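Local structure of salivary nitrophorin (Cimex lectularius, 2IMQ) at residues Pro222-Lys227 and Leu235-Ser240; Val174-Asn179 and Pro239-Arg244; Pro216-Lys221 and Leu258-Leu263. The protein binds one heme b and uses it to deliver nitric oxide to the victim during feeding, which causes vasodilation. All blocks are in the same frame, centred on the assembly; numbering follows the deposited sequence.

In the fold
All three contacts lie in one DNase I-like beta-sandwich. Interaction 1 closes the loop between helix 201-206 and strand 243-248 on itself; interaction 2 joins the end of that loop and the start of strand 243-248 to 174-179, and interaction 3 joins the loop to strand 255-262. Interactions 1 and 2, their centres about 8 Å apart, share Pro239 and Ser240. Thr223 OG1 and Thr242 OG1, 3.2 Å apart, join them. The centre of interaction 3 is about 14 Å from that of interaction 2 and about 17 Å from that of interaction 1. Trp241 NE1 hydrogen-bonds to Phe220 O at 2.9 Å. None is at the heme site: the Thr242 side chain lies about 13 Å from the heme.

Interaction 1 of 3, residues Pro222-Lys227 and Leu235-Ser240; sequences PTYKFK and LSATPS
Lys225 reaches across to Ser236 and Ala237 with a fully extended side chain. Its CB lies over the centre of the Tyr224 ring, 3.4 Å above the plane. CG stands anti to the backbone N (chi1 179°), and from there the extended chain runs on to Ser236. CD passes the methyl CB of Ala237 at 4.2 Å. CE comes near Ser236 OG, and NZ donates to that OG at 3.2 Å. Asp234 holds the same hydroxyl and forms a long, weak ion pair with NZ. The Ala237 methyl also touches Tyr224 CE2.

The backbones run roughly antiparallel. Tyr224 and Ser240 form a single hydrogen-bonded bridge. Ser240 N donates to Tyr224 O at 2.9 Å, while Ser240 O receives two weak bonds, from Thr223 N and Tyr224 N. Pro239 CA adds a CH...O contact to Tyr224 O. Lys225 N, the nitrogen of the cis peptide bond that follows Tyr224, donates to a water that reaches Ala237 O. Pro222 CB meets Pro239 CB at 3.8 Å, and helix 180-188 packs against both prolines. The arrangement is an isolated antiparallel beta bridge closing an irregular loop of the DNase I-like fold, ahead of strand 243-248.

Interaction 2 of 3, residues Val174-Asn179 and Pro239-Arg244; sequences VRVETN and PSWTDR
Val176 N donates to Ser240 OG at 3.0 Å, and the bond is nearly straight at 165°. It is the one direct hydrogen bond between 174-179 and 239-244. With OG anti to its own carbonyl carbon (chi1 -64°), Ser240 presents it to Val176 N. A water lies within hydrogen-bonding distance of both Val174 O and Thr242 O and bridges them.

Within each segment an arginine turns back on a carbonyl. Arg175 NH1 donates to Val174 O, which lies in the guanidinium plane, although the donor stands well above the carbonyl plane. Arg244 NH1 donates to Trp241 O at 3.0 Å. Both arginines also have acidic partners: Asp171 for Arg175, and Glu215 and Asp199 for Arg244.

The remaining contacts are packing. Thr242 CG2 sits over the centre of the Arg175 guanidinium, 3.4 Å above its plane. Val174 CG1 is 3.4 Å from Arg244 NH1, and the two side chains cross at about a right angle. Val176 CG2 touches Trp241 CE3 at 3.7 Å. Val176 CB lies 3.4 Å from Pro239 O, a buried carbonyl with no polar partner in the model.

Helix 192-196 packs on Val176 and Trp241, and helix 201-206 on Val174 and Arg244. The contact thus joins the loop between strand 165-169 and helix 180-188 to the start of strand 243-248.

Interaction 3 of 3, residues Pro216-Lys221 and Leu258-Leu263; sequences PQVTFK and LSYNSL
Tyr260 is held between Pro216 on one face of its ring and Phe220 on the other. Pro216 CD makes a CH-pi contact, 4.1 Å from the ring centroid and 18° off the normal. The proline crosses the tyrosine at about a right angle, and Pro216 CB reaches Tyr260 CD2 at 3.6 Å. On the opposite face Phe220 presents its edge in a T-shaped pair. The planes are 81° apart and the centroids 5.2 Å. CE2 of Phe220 is the atom over that face, offset toward the rim. Gln217 O lies at the edge of the tyrosine ring, in its plane, while Val218 CG2 touches Tyr260 CE2 at 3.6 Å.

Tyr260 belongs to strand 255-262, an outermost strand of the six-stranded sheet of this DNase I-like beta-sandwich. Leu258 and Ser259 both face Lys277 of the neighbouring strand 274-281, a classic beta bulge in strand 255-262. The Tyr260 hydroxyl bonds to Glu215 and Ala245 N.

The Phe220 ring is itself flanked on both faces. Ser262 N stands over its centre, 3.7 Å above the plane, and Val218 CG1 over the centre of the opposite face.

No direct hydrogen bond joins the segments; two waters do so. One donates to Gln217 O and to Tyr260 O and accepts from Thr219 N. The other links Lys221 O to Ser262 OG, which is 2.7 Å from that water.

Interaction 1 of 3, residues Pro222-Lys227 and Leu235-Ser240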
ATOM      1  N   PRO A 222       7.715  14.386   0.930  1.00 13.63           N
ATOM      2  CA  PRO A 222       7.390  13.451   1.982  1.00 14.14           C
ATOM      3  C   PRO A 222       5.944  13.538   2.394  1.00 13.37           C
ATOM      4  O   PRO A 222       5.383  14.632   2.494  1.00 14.26           O
ATOM      5  CB  PRO A 222       8.329  13.865   3.095  1.00 14.37           C
ATOM      6  CG  PRO A 222       9.551  14.317   2.321  1.00 15.41           C
ATOM      7  CD  PRO A 222       8.986  15.073   1.176  1.00 14.88           C
ATOM      8  N   THR A 223       5.370  12.400   2.755  1.00 13.58           N
ATOM      9  CA  THR A 223       3.948  12.311   3.078  1.00 14.20           C
ATOM     10  C   THR A 223       3.663  12.336   4.593  1.00 13.82           C
ATOM     11  O   THR A 223       2.512  12.218   5.018  1.00 16.33           O
ATOM     12  CB  THR A 223       3.374  11.036   2.492  1.00 14.80           C
ATOM     13  OG1 THR A 223       4.086   9.889   3.009  1.00 14.87           O
ATOM     14  CG2 THR A 223       3.450  11.051   0.978  1.00 15.90           C
ATOM     15  N   TYR A 224       4.678  12.573   5.391  1.00 14.08           N
ATOM     16  CA  TYR A 224       4.639  12.567   6.807  1.00 14.18           C
ATOM     17  C   TYR A 224       5.791  13.446   7.304  1.00 14.29           C
ATOM     18  O   TYR A 224       6.799  13.557   6.619  1.00 15.45           O
ATOM     19  CB  TYR A 224       4.796  11.128   7.310  1.00 15.64           C
ATOM     20  CG  TYR A 224       5.032  10.866   8.723  1.00 15.08           C
ATOM     21  CD1 TYR A 224       3.987  10.710   9.621  1.00 17.11           C
ATOM     22  CD2 TYR A 224       6.327  10.760   9.201  1.00 16.73           C
ATOM     23  CE1 TYR A 224       4.221  10.409  10.953  1.00 19.43           C
ATOM     24  CE2 TYR A 224       6.574  10.390  10.506  1.00 19.57           C
ATOM     25  CZ  TYR A 224       5.516  10.259  11.394  1.00 20.22           C
ATOM     26  OH  TYR A 224       5.711   9.974  12.730  1.00 26.17           O
ATOM     27  N   LYS A 225       5.688  14.082   8.441  1.00 15.31           N
ATOM     28  CA  LYS A 225       4.528  14.173   9.302  1.00 17.07           C
ATOM     29  C   LYS A 225       3.950  15.559   9.192  1.00 18.56           C
ATOM     30  O   LYS A 225       4.682  16.534   9.380  1.00 20.13           O
ATOM     31  CB  LYS A 225       4.983  13.915  10.737  1.00 17.72           C
ATOM     32  CG  LYS A 225       3.912  13.978  11.830  1.00 20.61           C
ATOM     33  CD  LYS A 225       4.591  13.781  13.162  1.00 25.32           C
ATOM     34  CE  LYS A 225       3.679  13.820  14.337  1.00 30.71           C
ATOM     35  NZ  LYS A 225       4.458  13.698  15.646  1.00 32.41           N
ATOM     36  N   PHE A 226       2.659  15.641   8.920  1.00 19.19           N
ATOM     37  CA  PHE A 226       1.954  16.898   8.745  1.00 21.01           C
ATOM     38  C   PHE A 226       1.167  17.246   9.993  1.00 23.84           C
ATOM     39  O   PHE A 226       0.704  16.386  10.759  1.00 23.60           O
ATOM     40  CB  PHE A 226       1.015  16.826   7.564  1.00 21.23           C
ATOM     41  CG  PHE A 226       1.705  16.823   6.253  1.00 18.99           C
ATOM     42  CD1 PHE A 226       1.988  15.629   5.594  1.00 18.54           C
ATOM     43  CD2 PHE A 226       2.163  18.019   5.712  1.00 20.47           C
ATOM     44  CE1 PHE A 226       2.651  15.663   4.396  1.00 19.68           C
ATOM     45  CE2 PHE A 226       2.820  18.060   4.511  1.00 21.05           C
ATOM     46  CZ  PHE A 226       3.086  16.873   3.871  1.00 20.97           C
ATOM     47  N   LYS A 227       0.981  18.544  10.180  1.00 26.50           N
ATOM     48  CA  LYS A 227      -0.004  18.983  11.167  1.00 29.25           C
ATOM     49  C   LYS A 227      -1.359  18.755  10.505  1.00 29.85           C
ATOM     50  O   LYS A 227      -1.546  19.178   9.376  1.00 30.48           O
ATOM     51  CB  LYS A 227       0.238  20.442  11.534  1.00 30.04           C
ATOM     52  CG  LYS A 227       1.612  20.718  12.079  1.00 30.95           C
ATOM     53  CD  LYS A 227       1.829  22.191  12.342  1.00 34.14           C
ATOM     54  CE  LYS A 227       3.138  22.389  13.070  1.00 36.82           C
ATOM     55  NZ  LYS A 227       3.077  21.732  14.401  1.00 39.16           N
ATOM     56  N   LEU A 235       7.673  19.206  12.412  1.00 23.95           N
ATOM     57  CA  LEU A 235       9.067  18.868  12.366  1.00 23.68           C
ATOM     58  C   LEU A 235       9.616  18.210  13.613  1.00 24.91           C
ATOM     59  O   LEU A 235      10.808  18.000  13.714  1.00 26.04           O
ATOM     60  CB  LEU A 235       9.911  20.057  11.913  1.00 24.74           C
ATOM     61  CG  LEU A 235       9.506  20.544  10.512  1.00 24.39           C
ATOM     62  CD1 LEU A 235      10.006  21.940  10.279  1.00 28.85           C
ATOM     63  CD2 LEU A 235       9.930  19.554   9.422  1.00 23.25           C
ATOM     64  N   SER A 236       8.706  17.769  14.500  1.00 24.79           N
ATOM     65  CA  SER A 236       9.011  16.770  15.531  1.00 24.86           C
ATOM     66  C   SER A 236       9.487  15.421  14.981  1.00 23.64           C
ATOM     67  O   SER A 236      10.138  14.655  15.668  1.00 26.48           O
ATOM     68  CB  SER A 236       7.825  16.503  16.458  1.00 25.58           C
ATOM     69  OG  SER A 236       6.728  15.910  15.805  1.00 28.32           O
ATOM     70  N   ALA A 237       9.194  15.149  13.717  1.00 21.84           N
ATOM     71  CA  ALA A 237       9.765  14.019  12.981  1.00 20.12           C
ATOM     72  C   ALA A 237      10.421  14.527  11.709  1.00 18.85           C
ATOM     73  O   ALA A 237       9.959  15.446  11.045  1.00 19.31           O
ATOM     74  CB  ALA A 237       8.654  13.033  12.636  1.00 21.16           C
ATOM     75  N   THR A 238      11.485  13.860  11.337  1.00 16.45           N
ATOM     76  CA  THR A 238      12.071  14.122  10.018  1.00 14.57           C
ATOM     77  C   THR A 238      11.077  13.753   8.952  1.00 13.67           C
ATOM     78  O   THR A 238      10.569  12.629   8.903  1.00 14.17           O
ATOM     79  CB  THR A 238      13.353  13.309   9.826  1.00 14.82           C
ATOM     80  OG1 THR A 238      14.286  13.760  10.825  1.00 17.26           O
ATOM     81  CG2 THR A 238      13.961  13.522   8.465  1.00 15.45           C
ATOM     82  N   PRO A 239      10.743  14.668   8.056  1.00 13.80           N
ATOM     83  CA  PRO A 239       9.858  14.358   6.949  1.00 13.15           C
ATOM     84  C   PRO A 239      10.303  13.100   6.223  1.00 12.62           C
ATOM     85  O   PRO A 239      11.465  12.933   5.866  1.00 13.50           O
ATOM     86  CB  PRO A 239       9.990  15.611   6.033  1.00 14.40           C
ATOM     87  CG  PRO A 239      10.259  16.743   6.985  1.00 15.83           C
ATOM     88  CD  PRO A 239      11.154  16.083   8.047  1.00 13.48           C
ATOM     89  N   SER A 240       9.335  12.217   5.971  1.00 12.44           N
ATOM     90  CA  SER A 240       9.593  10.906   5.407  1.00 11.82           C
ATOM     91  C   SER A 240       8.488  10.467   4.474  1.00 11.98           C
ATOM     92  O   SER A 240       7.368  10.983   4.553  1.00 12.81           O
ATOM     93  CB  SER A 240       9.724   9.844   6.527  1.00 13.25           C
ATOM     94  OG  SER A 240      10.821  10.081   7.342  1.00 13.68           O
TER
HETATM   95  O   HOH W   1       7.738  15.934   9.441  1.00 17.63           O

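Interaction 2 of 3, residues Val174-Asn179 and Pro239-Arg244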
ATOM      1  N   VAL A 174       9.774   2.421   6.842  1.00 12.45           N
ATOM      2  CA  VAL A 174      10.977   2.997   6.228  1.00 11.88           C
ATOM      3  C   VAL A 174      10.883   4.546   6.384  1.00 12.34           C
ATOM      4  O   VAL A 174       9.867   5.117   6.024  1.00 12.97           O
ATOM      5  CB  VAL A 174      11.076   2.603   4.730  1.00 12.86           C
ATOM      6  CG1 VAL A 174      12.109   3.407   4.034  1.00 14.93           C
ATOM      7  CG2 VAL A 174      11.375   1.125   4.620  1.00 14.56           C
ATOM      8  N   ARG A 175      11.965   5.135   6.848  1.00 11.29           N
ATOM      9  CA  ARG A 175      11.982   6.580   7.105  1.00 11.94           C
ATOM     10  C   ARG A 175      13.220   7.215   6.473  1.00 11.90           C
ATOM     11  O   ARG A 175      14.053   6.533   5.907  1.00 12.44           O
ATOM     12  CB  ARG A 175      11.911   6.863   8.596  1.00 13.37           C
ATOM     13  CG  ARG A 175      10.670   6.261   9.290  1.00 13.57           C
ATOM     14  CD  ARG A 175       9.428   6.996   8.861  1.00 14.21           C
ATOM     15  NE  ARG A 175       8.208   6.606   9.540  1.00 14.63           N
ATOM     16  CZ  ARG A 175       7.333   5.729   9.062  1.00 14.15           C
ATOM     17  NH1 ARG A 175       7.573   5.080   7.925  1.00 12.82           N
ATOM     18  NH2 ARG A 175       6.231   5.484   9.725  1.00 16.10           N
ATOM     19  N   VAL A 176      13.275   8.535   6.566  1.00 12.74           N
ATOM     20  CA  VAL A 176      14.407   9.277   6.073  1.00 12.25           C
ATOM     21  C   VAL A 176      15.371   9.475   7.218  1.00 13.27           C
ATOM     22  O   VAL A 176      15.031  10.119   8.216  1.00 14.52           O
ATOM     23  CB  VAL A 176      13.900  10.611   5.490  1.00 13.45           C
ATOM     24  CG1 VAL A 176      15.026  11.602   5.238  1.00 15.39           C
ATOM     25  CG2 VAL A 176      13.138  10.399   4.171  1.00 13.92           C
ATOM     26  N   GLU A 177      16.573   8.959   7.060  1.00 12.45           N
ATOM     27  CA  GLU A 177      17.569   8.949   8.100  1.00 13.52           C
ATOM     28  C   GLU A 177      18.510  10.156   7.942  1.00 13.99           C
ATOM     29  O   GLU A 177      19.655  10.032   7.557  1.00 16.01           O
ATOM     30  CB  GLU A 177      18.322   7.627   8.043  1.00 14.85           C
ATOM     31  CG  GLU A 177      19.129   7.372   9.300  1.00 17.25           C
ATOM     32  CD  GLU A 177      19.710   6.002   9.418  1.00 18.31           C
ATOM     33  OE1 GLU A 177      19.129   5.046   8.862  1.00 19.41           O
ATOM     34  OE2 GLU A 177      20.754   5.906  10.130  1.00 23.01           O
ATOM     35  N   THR A 178      18.003  11.318   8.292  1.00 13.78           N
ATOM     36  CA  THR A 178      18.787  12.522   8.483  1.00 13.99           C
ATOM     37  C   THR A 178      18.032  13.396   9.447  1.00 13.80           C
ATOM     38  O   THR A 178      16.932  13.083   9.902  1.00 15.09           O
ATOM     39  CB  THR A 178      19.057  13.225   7.149  1.00 15.24           C
ATOM     40  OG1 THR A 178      20.018  14.270   7.318  1.00 15.32           O
ATOM     41  CG2 THR A 178      17.833  13.837   6.513  1.00 16.50           C
ATOM     42  N   ASN A 179      18.609  14.539   9.795  1.00 13.14           N
ATOM     43  CA  ASN A 179      17.939  15.418  10.715  1.00 13.15           C
ATOM     44  C   ASN A 179      16.860  16.231  10.018  1.00 12.59           C
ATOM     45  O   ASN A 179      16.838  16.369   8.796  1.00 12.89           O
ATOM     46  CB  ASN A 179      18.959  16.314  11.438  1.00 13.39           C
ATOM     47  CG  ASN A 179      19.639  17.238  10.474  1.00 13.19           C
ATOM     48  OD1 ASN A 179      19.048  18.243  10.074  1.00 13.82           O
ATOM     49  ND2 ASN A 179      20.862  16.935  10.126  1.00 14.17           N
ATOM     50  N   PRO A 239      10.743  14.668   8.056  1.00 13.80           N
ATOM     51  CA  PRO A 239       9.858  14.358   6.949  1.00 13.15           C
ATOM     52  C   PRO A 239      10.303  13.100   6.223  1.00 12.62           C
ATOM     53  O   PRO A 239      11.465  12.933   5.866  1.00 13.50           O
ATOM     54  CB  PRO A 239       9.990  15.611   6.033  1.00 14.40           C
ATOM     55  CG  PRO A 239      10.259  16.743   6.985  1.00 15.83           C
ATOM     56  CD  PRO A 239      11.154  16.083   8.047  1.00 13.48           C
ATOM     57  N   SER A 240       9.335  12.217   5.971  1.00 12.44           N
ATOM     58  CA  SER A 240       9.593  10.906   5.407  1.00 11.82           C
ATOM     59  C   SER A 240       8.488  10.467   4.474  1.00 11.98           C
ATOM     60  O   SER A 240       7.368  10.983   4.553  1.00 12.81           O
ATOM     61  CB  SER A 240       9.724   9.844   6.527  1.00 13.25           C
ATOM     62  OG  SER A 240      10.821  10.081   7.342  1.00 13.68           O
ATOM     63  N   TRP A 241       8.825   9.466   3.659  1.00 12.22           N
ATOM     64  CA  TRP A 241       7.883   8.765   2.808  1.00 11.92           C
ATOM     65  C   TRP A 241       7.430   7.519   3.542  1.00 12.60           C
ATOM     66  O   TRP A 241       8.180   6.539   3.654  1.00 13.28           O
ATOM     67  CB  TRP A 241       8.522   8.456   1.488  1.00 13.34           C
ATOM     68  CG  TRP A 241       8.703   9.692   0.645  1.00 12.82           C
ATOM     69  CD1 TRP A 241       7.784  10.291  -0.144  1.00 13.52           C
ATOM     70  CD2 TRP A 241       9.918  10.435   0.482  1.00 12.70           C
ATOM     71  NE1 TRP A 241       8.343  11.390  -0.745  1.00 14.81           N
ATOM     72  CE2 TRP A 241       9.658  11.479  -0.398  1.00 13.15           C
ATOM     73  CE3 TRP A 241      11.197  10.337   1.038  1.00 14.70           C
ATOM     74  CZ2 TRP A 241      10.626  12.372  -0.783  1.00 15.80           C
ATOM     75  CZ3 TRP A 241      12.164  11.242   0.653  1.00 15.38           C
ATOM     76  CH2 TRP A 241      11.849  12.253  -0.245  1.00 15.78           C
ATOM     77  N   THR A 242       6.222   7.571   4.041  1.00 12.18           N
ATOM     78  CA  THR A 242       5.697   6.504   4.889  1.00 13.58           C
ATOM     79  C   THR A 242       4.955   5.448   4.081  1.00 13.28           C
ATOM     80  O   THR A 242       5.454   4.334   3.876  1.00 14.31           O
ATOM     81  CB  THR A 242       4.926   7.088   6.024  1.00 13.69           C
ATOM     82  OG1 THR A 242       3.901   7.910   5.507  1.00 15.38           O
ATOM     83  CG2 THR A 242       5.815   7.934   6.861  1.00 14.92           C
ATOM     84  N   ASP A 243       3.845   5.827   3.488  1.00 13.40           N
ATOM     85  CA  ASP A 243       3.115   4.916   2.561  1.00 13.57           C
ATOM     86  C   ASP A 243       3.898   4.748   1.268  1.00 13.04           C
ATOM     87  O   ASP A 243       4.289   5.744   0.655  1.00 14.28           O
ATOM     88  CB  ASP A 243       1.737   5.481   2.273  1.00 14.71           C
ATOM     89  CG  ASP A 243       0.818   5.268   3.462  1.00 17.25           C
ATOM     90  OD1 ASP A 243       0.326   4.097   3.606  1.00 17.71           O
ATOM     91  OD2 ASP A 243       0.559   6.147   4.329  1.00 18.29           O
ATOM     92  N   ARG A 244       4.100   3.511   0.836  1.00 12.54           N
ATOM     93  CA  ARG A 244       4.862   3.182  -0.321  1.00 12.66           C
ATOM     94  C   ARG A 244       4.122   2.144  -1.114  1.00 13.03           C
ATOM     95  O   ARG A 244       3.324   1.376  -0.592  1.00 14.18           O
ATOM     96  CB  ARG A 244       6.269   2.616   0.043  1.00 13.12           C
ATOM     97  CG  ARG A 244       6.996   3.385   1.126  1.00 13.70           C
ATOM     98  CD  ARG A 244       7.460   4.785   0.749  1.00 13.86           C
ATOM     99  NE  ARG A 244       8.687   4.787  -0.003  1.00 14.60           N
ATOM    100  CZ  ARG A 244       9.893   4.894   0.524  1.00 13.53           C
ATOM    101  NH1 ARG A 244      10.061   5.048   1.840  1.00 13.43           N
ATOM    102  NH2 ARG A 244      10.956   4.817  -0.276  1.00 15.09           N
TER
HETATM  103  O   HOH W   2       7.799   3.522   4.921  1.00 13.37           O

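Interaction 3 of 3, residues Pro216-Lys221 and Leu258-Leu263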
ATOM      1  N   PRO A 216       8.149   2.791  -7.885  1.00 16.48           N
ATOM      2  CA  PRO A 216       8.119   3.793  -8.956  1.00 16.76           C
ATOM      3  C   PRO A 216       8.886   5.043  -8.537  1.00 17.38           C
ATOM      4  O   PRO A 216       9.084   5.300  -7.339  1.00 17.56           O
ATOM      5  CB  PRO A 216       6.644   4.122  -9.072  1.00 17.32           C
ATOM      6  CG  PRO A 216       5.950   2.946  -8.567  1.00 17.09           C
ATOM      7  CD  PRO A 216       6.812   2.515  -7.333  1.00 16.99           C
ATOM      8  N   GLN A 217       9.350   5.820  -9.525  1.00 18.87           N
ATOM      9  CA  GLN A 217      10.011   7.088  -9.184  1.00 19.08           C
ATOM     10  C   GLN A 217       9.116   8.005  -8.349  1.00 18.88           C
ATOM     11  O   GLN A 217       7.966   8.233  -8.643  1.00 18.80           O
ATOM     12  CB  GLN A 217      10.422   7.867 -10.442  1.00 21.07           C
ATOM     13  CG  GLN A 217      11.043   9.212 -10.119  1.00 24.69           C
ATOM     14  CD  GLN A 217      11.447  10.088 -11.278  1.00 28.70           C
ATOM     15  OE1 GLN A 217      12.223  11.049 -11.054  1.00 35.36           O
ATOM     16  NE2 GLN A 217      10.934   9.807 -12.493  1.00 35.49           N
ATOM     17  N   VAL A 218       9.708   8.504  -7.281  1.00 19.03           N
ATOM     18  CA  VAL A 218       9.038   9.413  -6.377  1.00 18.42           C
ATOM     19  C   VAL A 218       9.358  10.841  -6.793  1.00 17.67           C
ATOM     20  O   VAL A 218      10.494  11.228  -6.834  1.00 18.43           O
ATOM     21  CB  VAL A 218       9.526   9.202  -4.928  1.00 19.00           C
ATOM     22  CG1 VAL A 218       8.957  10.219  -4.009  1.00 19.43           C
ATOM     23  CG2 VAL A 218       9.144   7.781  -4.457  1.00 19.21           C
ATOM     24  N   THR A 219       8.320  11.617  -7.047  1.00 18.57           N
ATOM     25  CA  THR A 219       8.452  13.039  -7.370  1.00 19.29           C
ATOM     26  C   THR A 219       7.741  13.945  -6.401  1.00 18.78           C
ATOM     27  O   THR A 219       7.780  15.156  -6.593  1.00 22.21           O
ATOM     28  CB  THR A 219       7.927  13.317  -8.797  1.00 20.78           C
ATOM     29  OG1 THR A 219       6.529  13.059  -8.845  1.00 23.75           O
ATOM     30  CG2 THR A 219       8.546  12.409  -9.747  1.00 23.83           C
ATOM     31  N   PHE A 220       7.049  13.390  -5.418  1.00 16.63           N
ATOM     32  CA  PHE A 220       6.286  14.110  -4.464  1.00 17.26           C
ATOM     33  C   PHE A 220       7.075  14.233  -3.173  1.00 14.70           C
ATOM     34  O   PHE A 220       7.930  13.420  -2.817  1.00 15.14           O
ATOM     35  CB  PHE A 220       4.929  13.444  -4.232  1.00 16.68           C
ATOM     36  CG  PHE A 220       4.971  11.948  -3.941  1.00 16.63           C
ATOM     37  CD1 PHE A 220       4.939  11.473  -2.650  1.00 15.92           C
ATOM     38  CD2 PHE A 220       4.976  11.039  -4.973  1.00 17.43           C
ATOM     39  CE1 PHE A 220       4.945  10.109  -2.404  1.00 16.50           C
ATOM     40  CE2 PHE A 220       4.995   9.704  -4.735  1.00 16.97           C
ATOM     41  CZ  PHE A 220       4.960   9.246  -3.426  1.00 15.96           C
ATOM     42  N   LYS A 221       6.704  15.259  -2.419  1.00 16.43           N
ATOM     43  CA  LYS A 221       7.307  15.559  -1.161  1.00 16.75           C
ATOM     44  C   LYS A 221       6.910  14.518  -0.115  1.00 14.93           C
ATOM     45  O   LYS A 221       5.947  13.784  -0.307  1.00 15.13           O
ATOM     46  CB  LYS A 221       6.945  16.947  -0.669  1.00 18.31           C
ATOM     47  CG  LYS A 221       7.505  17.969  -1.610  1.00 21.12           C
ATOM     48  CD  LYS A 221       7.031  19.333  -1.260  1.00 24.22           C
ATOM     49  CE  LYS A 221       7.548  20.338  -2.282  1.00 29.13           C
ATOM     50  NZ  LYS A 221       8.991  20.280  -2.566  1.00 32.32           N
ATOM     51  N   LEU A 258       2.356   3.919 -14.179  1.00 19.15           N
ATOM     52  CA  LEU A 258       1.848   5.063 -14.915  1.00 21.15           C
ATOM     53  C   LEU A 258       1.937   6.345 -14.151  1.00 20.54           C
ATOM     54  O   LEU A 258       2.240   7.398 -14.722  1.00 22.79           O
ATOM     55  CB  LEU A 258       0.378   4.800 -15.325  1.00 22.61           C
ATOM     56  CG  LEU A 258       0.145   3.450 -16.002  1.00 25.73           C
ATOM     57  CD1 LEU A 258      -1.311   3.152 -16.223  1.00 29.79           C
ATOM     58  CD2 LEU A 258       0.968   3.360 -17.303  1.00 29.05           C
ATOM     59  N   SER A 259       1.681   6.262 -12.847  1.00 19.52           N
ATOM     60  CA  SER A 259       1.800   7.406 -11.977  1.00 19.72           C
ATOM     61  C   SER A 259       1.925   6.909 -10.546  1.00 17.40           C
ATOM     62  O   SER A 259       1.530   5.775 -10.220  1.00 17.95           O
ATOM     63  CB  SER A 259       0.643   8.347 -12.133  1.00 22.65           C
ATOM     64  OG  SER A 259      -0.549   7.773 -11.688  1.00 24.47           O
ATOM     65  N   TYR A 260       2.450   7.770  -9.701  1.00 16.70           N
ATOM     66  CA  TYR A 260       2.717   7.492  -8.285  1.00 15.87           C
ATOM     67  C   TYR A 260       2.698   8.833  -7.611  1.00 16.27           C
ATOM     68  O   TYR A 260       3.513   9.679  -7.918  1.00 17.51           O
ATOM     69  CB  TYR A 260       4.072   6.811  -8.170  1.00 16.70           C
ATOM     70  CG  TYR A 260       4.486   6.293  -6.824  1.00 15.70           C
ATOM     71  CD1 TYR A 260       3.568   5.663  -5.947  1.00 15.01           C
ATOM     72  CD2 TYR A 260       5.809   6.357  -6.419  1.00 14.88           C
ATOM     73  CE1 TYR A 260       3.983   5.115  -4.753  1.00 15.46           C
ATOM     74  CE2 TYR A 260       6.219   5.781  -5.217  1.00 14.60           C
ATOM     75  CZ  TYR A 260       5.308   5.173  -4.379  1.00 14.51           C
ATOM     76  OH  TYR A 260       5.737   4.668  -3.193  1.00 14.39           O
ATOM     77  N   ASN A 261       1.715   9.067  -6.784  1.00 15.45           N
ATOM     78  CA  ASN A 261       1.522  10.347  -6.166  1.00 18.13           C
ATOM     79  C   ASN A 261       0.909  10.248  -4.804  1.00 16.11           C
ATOM     80  O   ASN A 261       0.025   9.435  -4.580  1.00 17.62           O
ATOM     81  CB  ASN A 261       0.525  11.192  -6.998  1.00 19.90           C
ATOM     82  CG  ASN A 261       0.978  11.489  -8.407  1.00 24.83           C
ATOM     83  OD1 ASN A 261       1.648  12.480  -8.654  1.00 31.16           O
ATOM     84  ND2 ASN A 261       0.554  10.683  -9.349  1.00 28.32           N
ATOM     85  N   SER A 262       1.303  11.139  -3.902  1.00 16.77           N
ATOM     86  CA  SER A 262       0.548  11.381  -2.707  1.00 16.24           C
ATOM     87  C   SER A 262      -0.697  12.202  -3.075  1.00 18.03           C
ATOM     88  O   SER A 262      -0.693  12.968  -4.016  1.00 20.42           O
ATOM     89  CB  SER A 262       1.362  12.150  -1.686  1.00 16.85           C
ATOM     90  OG  SER A 262       1.823  13.366  -2.246  1.00 19.88           O
ATOM     91  N   LEU A 263      -1.723  12.001  -2.282  1.00 17.01           N
ATOM     92  CA  LEU A 263      -2.985  12.719  -2.458  1.00 18.21           C
ATOM     93  C   LEU A 263      -3.128  13.740  -1.375  1.00 20.08           C
ATOM     94  O   LEU A 263      -3.662  13.532  -0.280  1.00 20.60           O
ATOM     95  CB  LEU A 263      -4.129  11.745  -2.445  1.00 19.52           C
ATOM     96  CG  LEU A 263      -4.050  10.613  -3.440  1.00 18.68           C
ATOM     97  CD1 LEU A 263      -5.272   9.730  -3.278  1.00 22.84           C
ATOM     98  CD2 LEU A 263      -3.897  11.094  -4.869  1.00 23.99           C
TER
HETATM   99  O   HOH W   3       6.087  10.188  -8.148  1.00 19.31           O
HETATM  100  O   HOH W   4       3.528  14.560  -0.508  1.00 53.33           O